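Iota-carrageenase (PDB 1H80) hydrolyses the internal beta-1,4 linkages of iota-carrageenan, a sulfated galactan of red algal cell walls, with inversion of anomeric configuration. Local coordinates at residues A[272-277]-A[354-359]; A[389-394]-A[457-462]. All coordinates share one frame; numbering follows the deposited sequence.

In the fold
Both segments of contact 1 precede those of contact 2 along the chain. Contact 1 lies in the beta-helix, where strand 275-277 and the turn before it face strand 351-359. Those two strands belong to different faces of the helix. Contact 2 joins a loop between strands 364-366 and 399-401 to the C-terminal helix 459-463. The centres of the two contacts are 26 Å apart, and their nearest atoms are about 11 Å apart, so they do not touch. They share no strand or helix. The first is buried and apolar. The second is partly buried, mixes apolar and polar groups, and holds the C-terminal end of the chain beside the loop, next to the C385-C457 disulfide.

Contact 1 (A[272-277]-A[354-359]); sequences GSAVRS and FDVTAR
A274 and V275 meet V356 and A358 through methyl groups alone. No hydrogen bond joins the two segments. Along 272-277 the chain starts in a turn. Backbone hydrogen bonds hold that turn to other parts of the fold, G272 to G245, L404 and A405, S273 to L246, and A274 to A248.

A274 is the first residue to touch the strand, and it points toward it. Its CB lies 3.5 Å from V356 CG1, which is tighter than usual for two carbons. The same methyl is 4.2 Å from A358 CB, so A274 touches both residues that point toward it from the strand. It also comes within 4.2 Å of the T357 O that lies between them. A274 and A358 have their CA atoms 5.5 Å apart, the closest CA pair across the two segments. Both also touch S268.

This is the interior of a right-handed parallel beta-helix. Strand 351-359 stacks in parallel between strands 261-269 and 421-429 on one face. Strand 275-277 stacks between 250-252 and 407-409 on another. The segment leads from strand 261-269 into strand 275-277, and the contact reaches across to the next coil.

V275 follows. Its CG2 is 3.9 Å from V356 CG1 and 4.0 Å from V356 CG2, so one methyl meets both branches of V356. The two valine side chains cross at about a right angle. V356 holds CG1 anti to its backbone N (chi1 -179°), which puts that branch against both A274 and V275. V275 also packs on V266, and V356 on V426 of the following coil.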
loop_
_atom_site.group_PDB
_atom_site.type_symbol
_atom_site.label_atom_id
_atom_site.label_comp_id
_atom_site.label_asym_id
_atom_site.label_seq_id
_atom_site.Cartn_x
_atom_site.Cartn_y
_atom_site.Cartn_z
ATOM N N GLY A 272 -5.476 -12.122 -7.230
ATOM C CA GLY A 272 -5.638 -11.998 -8.669
ATOM C C GLY A 272 -4.361 -12.489 -9.323
ATOM O O GLY A 272 -4.378 -13.302 -10.247
ATOM N N SER A 273 -3.239 -11.981 -8.825
ATOM C CA SER A 273 -1.922 -12.379 -9.299
ATOM C C SER A 273 -0.964 -12.005 -8.178
ATOM O O SER A 273 -1.358 -11.326 -7.230
ATOM C CB SER A 273 -1.547 -11.643 -10.589
ATOM O OG SER A 273 -1.378 -10.253 -10.373
ATOM N N ALA A 274 0.280 -12.454 -8.267
ATOM C CA ALA A 274 1.254 -12.128 -7.230
ATOM C C ALA A 274 1.841 -10.751 -7.516
ATOM O O ALA A 274 1.998 -9.923 -6.616
ATOM C CB ALA A 274 2.352 -13.180 -7.197
ATOM N N VAL A 275 2.162 -10.517 -8.782
ATOM C CA VAL A 275 2.731 -9.249 -9.208
ATOM C C VAL A 275 1.866 -8.678 -10.318
ATOM O O VAL A 275 1.395 -9.408 -11.193
ATOM C CB VAL A 275 4.167 -9.429 -9.745
ATOM C CG1 VAL A 275 4.746 -8.079 -10.158
ATOM C CG2 VAL A 275 5.037 -10.082 -8.684
ATOM N N ARG A 276 1.651 -7.372 -10.271
ATOM C CA ARG A 276 0.850 -6.708 -11.279
ATOM C C ARG A 276 1.495 -5.392 -11.671
ATOM O O ARG A 276 1.910 -4.615 -10.817
ATOM C CB ARG A 276 -0.554 -6.447 -10.743
ATOM C CG ARG A 276 -1.383 -5.543 -11.626
ATOM C CD ARG A 276 -2.738 -5.291 -11.005
ATOM N NE ARG A 276 -3.266 -3.988 -11.389
ATOM C CZ ARG A 276 -4.372 -3.457 -10.885
ATOM N NH1 ARG A 276 -5.073 -4.119 -9.975
ATOM N NH2 ARG A 276 -4.776 -2.257 -11.287
ATOM N N SER A 277 1.586 -5.152 -12.974
ATOM C CA SER A 277 2.165 -3.918 -13.480
ATOM C C SER A 277 1.198 -3.283 -14.467
ATOM O O SER A 277 0.774 -3.921 -15.433
ATOM C CB SER A 277 3.508 -4.198 -14.157
ATOM O OG SER A 277 4.436 -4.726 -13.225
ATOM N N PHE A 354 12.401 -10.886 -7.998
ATOM C CA PHE A 354 12.924 -12.248 -7.922
ATOM C C PHE A 354 12.093 -13.150 -7.020
ATOM O O PHE A 354 11.606 -12.717 -5.977
ATOM C CB PHE A 354 14.361 -12.248 -7.385
ATOM C CG PHE A 354 15.315 -11.397 -8.171
ATOM C CD1 PHE A 354 15.356 -10.020 -7.986
ATOM C CD2 PHE A 354 16.192 -11.976 -9.084
ATOM C CE1 PHE A 354 16.259 -9.230 -8.695
ATOM C CE2 PHE A 354 17.098 -11.198 -9.797
ATOM C CZ PHE A 354 17.134 -9.820 -9.602
ATOM N N ASP A 355 11.956 -14.410 -7.431
ATOM C CA ASP A 355 11.221 -15.425 -6.679
ATOM C C ASP A 355 9.767 -15.064 -6.406
ATOM O O ASP A 355 9.425 -14.535 -5.349
ATOM C CB ASP A 355 11.937 -15.723 -5.358
ATOM C CG ASP A 355 13.396 -16.093 -5.556
ATOM O OD1 ASP A 355 13.698 -16.867 -6.491
ATOM O OD2 ASP A 355 14.243 -15.618 -4.770
ATOM N N VAL A 356 8.912 -15.375 -7.372
ATOM C CA VAL A 356 7.489 -15.092 -7.274
ATOM C C VAL A 356 6.728 -16.409 -7.209
ATOM O O VAL A 356 6.949 -17.303 -8.024
ATOM C CB VAL A 356 7.006 -14.290 -8.503
ATOM C CG1 VAL A 356 5.529 -13.971 -8.373
ATOM C CG2 VAL A 356 7.818 -13.006 -8.639
ATOM N N THR A 357 5.846 -16.535 -6.228
ATOM C CA THR A 357 5.054 -17.749 -6.081
ATOM C C THR A 357 3.591 -17.382 -5.901
ATOM O O THR A 357 3.235 -16.636 -4.993
ATOM C CB THR A 357 5.510 -18.579 -4.863
ATOM O OG1 THR A 357 6.894 -18.917 -5.008
ATOM C CG2 THR A 357 4.691 -19.864 -4.752
ATOM N N ALA A 358 2.746 -17.903 -6.784
ATOM C CA ALA A 358 1.319 -17.641 -6.704
ATOM C C ALA A 358 0.591 -18.953 -6.474
ATOM O O ALA A 358 0.683 -19.870 -7.283
ATOM C CB ALA A 358 0.826 -16.988 -7.991
ATOM N N ARG A 359 -0.120 -19.041 -5.357
ATOM C CA ARG A 359 -0.882 -20.241 -5.045
ATOM C C ARG A 359 -2.333 -19.952 -5.396
ATOM O O ARG A 359 -2.900 -18.945 -4.969
ATOM C CB ARG A 359 -0.757 -20.597 -3.561
ATOM C CG ARG A 359 -1.550 -21.838 -3.160
ATOM C CD ARG A 359 -1.388 -22.144 -1.676
ATOM N NE ARG A 359 -0.064 -22.671 -1.359
ATOM C CZ ARG A 359 0.289 -23.946 -1.500
ATOM N NH1 ARG A 359 -0.585 -24.834 -1.954
ATOM N NH2 ARG A 359 1.519 -24.335 -1.188
#

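Contact 2 (A[389-394]-A[457-462]); sequences KEQWSK and CSSSRW
Q391 sets CG anti to its carbonyl carbon (chi1 -62°) and runs extended from there, and W462 sets CG anti to its backbone N, which lays one along the other. The two side chains run alongside each other in opposite senses. Q391 CB sits over the ring face, 3.5 Å from the centroid of the W462 five-membered ring, a CH-pi contact. The amide and ring planes are nearly parallel, 15° apart, with the amide beside W462 CB.

Q391 NE2 donates to C457 O at 3.3 Å. The bond is bent (144° at the hydrogen), and the donor sits above the carbonyl plane. NE2 also gives a proton to a water that is 2.7 Å from S459 OG. Q391 OE1 accepts from T388 N. Together these bonds would hold the amide in this orientation. A second water donates to Q391 O and accepts from W462 NE1, 2.8 Å away. W392 adds its CB, 4.1 Å from W462 CH2.

An alanine in place of W462 would probably open a gap beside the Q391 chain and leave the bridging water without its indole donor.

S458 is the N-cap of helix 459-463, with S458 OG accepting from R461 N at 3.1 Å. The disulfide of C457 with C385 ties the start of this segment to the chain just before 389-394. K154 makes a cation-pi contact with W462. The helix packs on strand 399-401 through I400, and the R461 guanidinium hydrogen-bonds to the carbonyl oxygens of Y362 and R383 and to N363 OD1.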
loop_
_atom_site.group_PDB
_atom_site.type_symbol
_atom_site.label_atom_id
_atom_site.label_comp_id
_atom_site.label_asym_id
_atom_site.label_seq_id
_atom_site.Cartn_x
_atom_site.Cartn_y
_atom_site.Cartn_z
ATOM N N LYS A 389 -25.074 -4.770 -3.480
ATOM C CA LYS A 389 -25.040 -3.317 -3.349
ATOM C C LYS A 389 -24.772 -2.949 -1.897
ATOM O O LYS A 389 -24.126 -1.942 -1.607
ATOM C CB LYS A 389 -26.376 -2.708 -3.793
ATOM C CG LYS A 389 -26.754 -2.976 -5.248
ATOM C CD LYS A 389 -26.871 -4.466 -5.544
ATOM C CE LYS A 389 -27.854 -5.155 -4.609
ATOM N NZ LYS A 389 -27.788 -6.634 -4.746
ATOM N N GLU A 390 -25.281 -3.773 -0.987
ATOM C CA GLU A 390 -25.091 -3.549 0.438
ATOM C C GLU A 390 -23.617 -3.719 0.787
ATOM O O GLU A 390 -23.070 -2.974 1.602
ATOM C CB GLU A 390 -25.940 -4.536 1.243
ATOM N N GLN A 391 -22.975 -4.698 0.157
ATOM C CA GLN A 391 -21.561 -4.967 0.395
ATOM C C GLN A 391 -20.692 -3.892 -0.253
ATOM O O GLN A 391 -19.740 -3.406 0.355
ATOM C CB GLN A 391 -21.207 -6.358 -0.136
ATOM C CG GLN A 391 -21.984 -7.461 0.574
ATOM C CD GLN A 391 -21.849 -8.816 -0.089
ATOM O OE1 GLN A 391 -21.523 -8.910 -1.270
ATOM N NE2 GLN A 391 -22.123 -9.875 0.665
ATOM N N TRP A 392 -21.028 -3.523 -1.485
ATOM C CA TRP A 392 -20.299 -2.481 -2.201
ATOM C C TRP A 392 -21.249 -1.820 -3.194
ATOM O O TRP A 392 -21.619 -2.414 -4.207
ATOM C CB TRP A 392 -19.082 -3.060 -2.930
ATOM C CG TRP A 392 -18.169 -1.990 -3.452
ATOM C CD1 TRP A 392 -17.972 -1.639 -4.754
ATOM C CD2 TRP A 392 -17.363 -1.097 -2.670
ATOM N NE1 TRP A 392 -17.098 -0.582 -4.835
ATOM C CE2 TRP A 392 -16.710 -0.228 -3.570
ATOM C CE3 TRP A 392 -17.138 -0.946 -1.294
ATOM C CZ2 TRP A 392 -15.838 0.777 -3.141
ATOM C CZ3 TRP A 392 -16.270 0.056 -0.867
ATOM C CH2 TRP A 392 -15.632 0.905 -1.790
ATOM N N SER A 393 -21.639 -0.587 -2.885
ATOM C CA SER A 393 -22.576 0.181 -3.702
ATOM C C SER A 393 -22.262 0.261 -5.191
ATOM O O SER A 393 -23.158 0.129 -6.023
ATOM C CB SER A 393 -22.713 1.600 -3.142
ATOM O OG SER A 393 -21.477 2.290 -3.185
ATOM N N LYS A 394 -20.998 0.487 -5.532
ATOM C CA LYS A 394 -20.607 0.589 -6.933
ATOM C C LYS A 394 -20.348 -0.782 -7.544
ATOM O O LYS A 394 -19.198 -1.184 -7.723
ATOM C CB LYS A 394 -19.356 1.461 -7.065
ATOM N N CYS A 457 -22.331 -12.450 -4.134
ATOM C CA CYS A 457 -21.417 -12.924 -3.098
ATOM C C CYS A 457 -22.162 -13.103 -1.794
ATOM O O CYS A 457 -22.968 -12.257 -1.421
ATOM C CB CYS A 457 -20.291 -11.914 -2.843
ATOM S SG CYS A 457 -19.210 -11.554 -4.265
ATOM N N SER A 458 -21.878 -14.186 -1.087
ATOM C CA SER A 458 -22.522 -14.427 0.203
ATOM C C SER A 458 -21.860 -13.470 1.198
ATOM O O SER A 458 -20.729 -13.031 0.979
ATOM C CB SER A 458 -22.302 -15.866 0.662
ATOM O OG SER A 458 -20.938 -16.098 0.960
ATOM N N SER A 459 -22.560 -13.141 2.278
ATOM C CA SER A 459 -22.007 -12.239 3.283
ATOM C C SER A 459 -20.709 -12.805 3.847
ATOM O O SER A 459 -19.729 -12.083 4.027
ATOM C CB SER A 459 -23.010 -12.031 4.420
ATOM O OG SER A 459 -24.170 -11.367 3.958
ATOM N N SER A 460 -20.711 -14.106 4.117
ATOM C CA SER A 460 -19.544 -14.781 4.669
ATOM C C SER A 460 -18.320 -14.641 3.773
ATOM O O SER A 460 -17.204 -14.457 4.255
ATOM C CB SER A 460 -19.849 -16.265 4.882
ATOM O OG SER A 460 -18.714 -16.945 5.389
ATOM N N ARG A 461 -18.537 -14.727 2.467
ATOM C CA ARG A 461 -17.442 -14.627 1.515
ATOM C C ARG A 461 -16.907 -13.203 1.401
ATOM O O ARG A 461 -15.699 -12.993 1.293
ATOM C CB ARG A 461 -17.904 -15.122 0.147
ATOM C CG ARG A 461 -16.774 -15.409 -0.805
ATOM C CD ARG A 461 -17.316 -15.980 -2.093
ATOM N NE ARG A 461 -16.250 -16.382 -3.000
ATOM C CZ ARG A 461 -16.458 -16.820 -4.235
ATOM N NH1 ARG A 461 -17.697 -16.910 -4.706
ATOM N NH2 ARG A 461 -15.433 -17.160 -4.999
ATOM N N TRP A 462 -17.805 -12.225 1.428
ATOM C CA TRP A 462 -17.399 -10.827 1.333
ATOM C C TRP A 462 -16.756 -10.359 2.632
ATOM O O TRP A 462 -15.746 -9.656 2.621
ATOM C CB TRP A 462 -18.605 -9.942 1.009
ATOM C CG TRP A 462 -18.325 -8.471 1.124
ATOM C CD1 TRP A 462 -18.655 -7.652 2.166
ATOM C CD2 TRP A 462 -17.624 -7.653 0.180
ATOM N NE1 TRP A 462 -18.210 -6.373 1.927
ATOM C CE2 TRP A 462 -17.581 -6.344 0.706
ATOM C CE3 TRP A 462 -17.049 -7.895 -1.077
ATOM C CZ2 TRP A 462 -16.957 -5.283 0.041
ATOM C CZ3 TRP A 462 -16.428 -6.839 -1.743
ATOM C CH2 TRP A 462 -16.400 -5.549 -1.187
HETATM O O HOH W 1 -19.063 -3.882 3.011
HETATM O O HOH W 2 -23.303 -8.855 3.481
#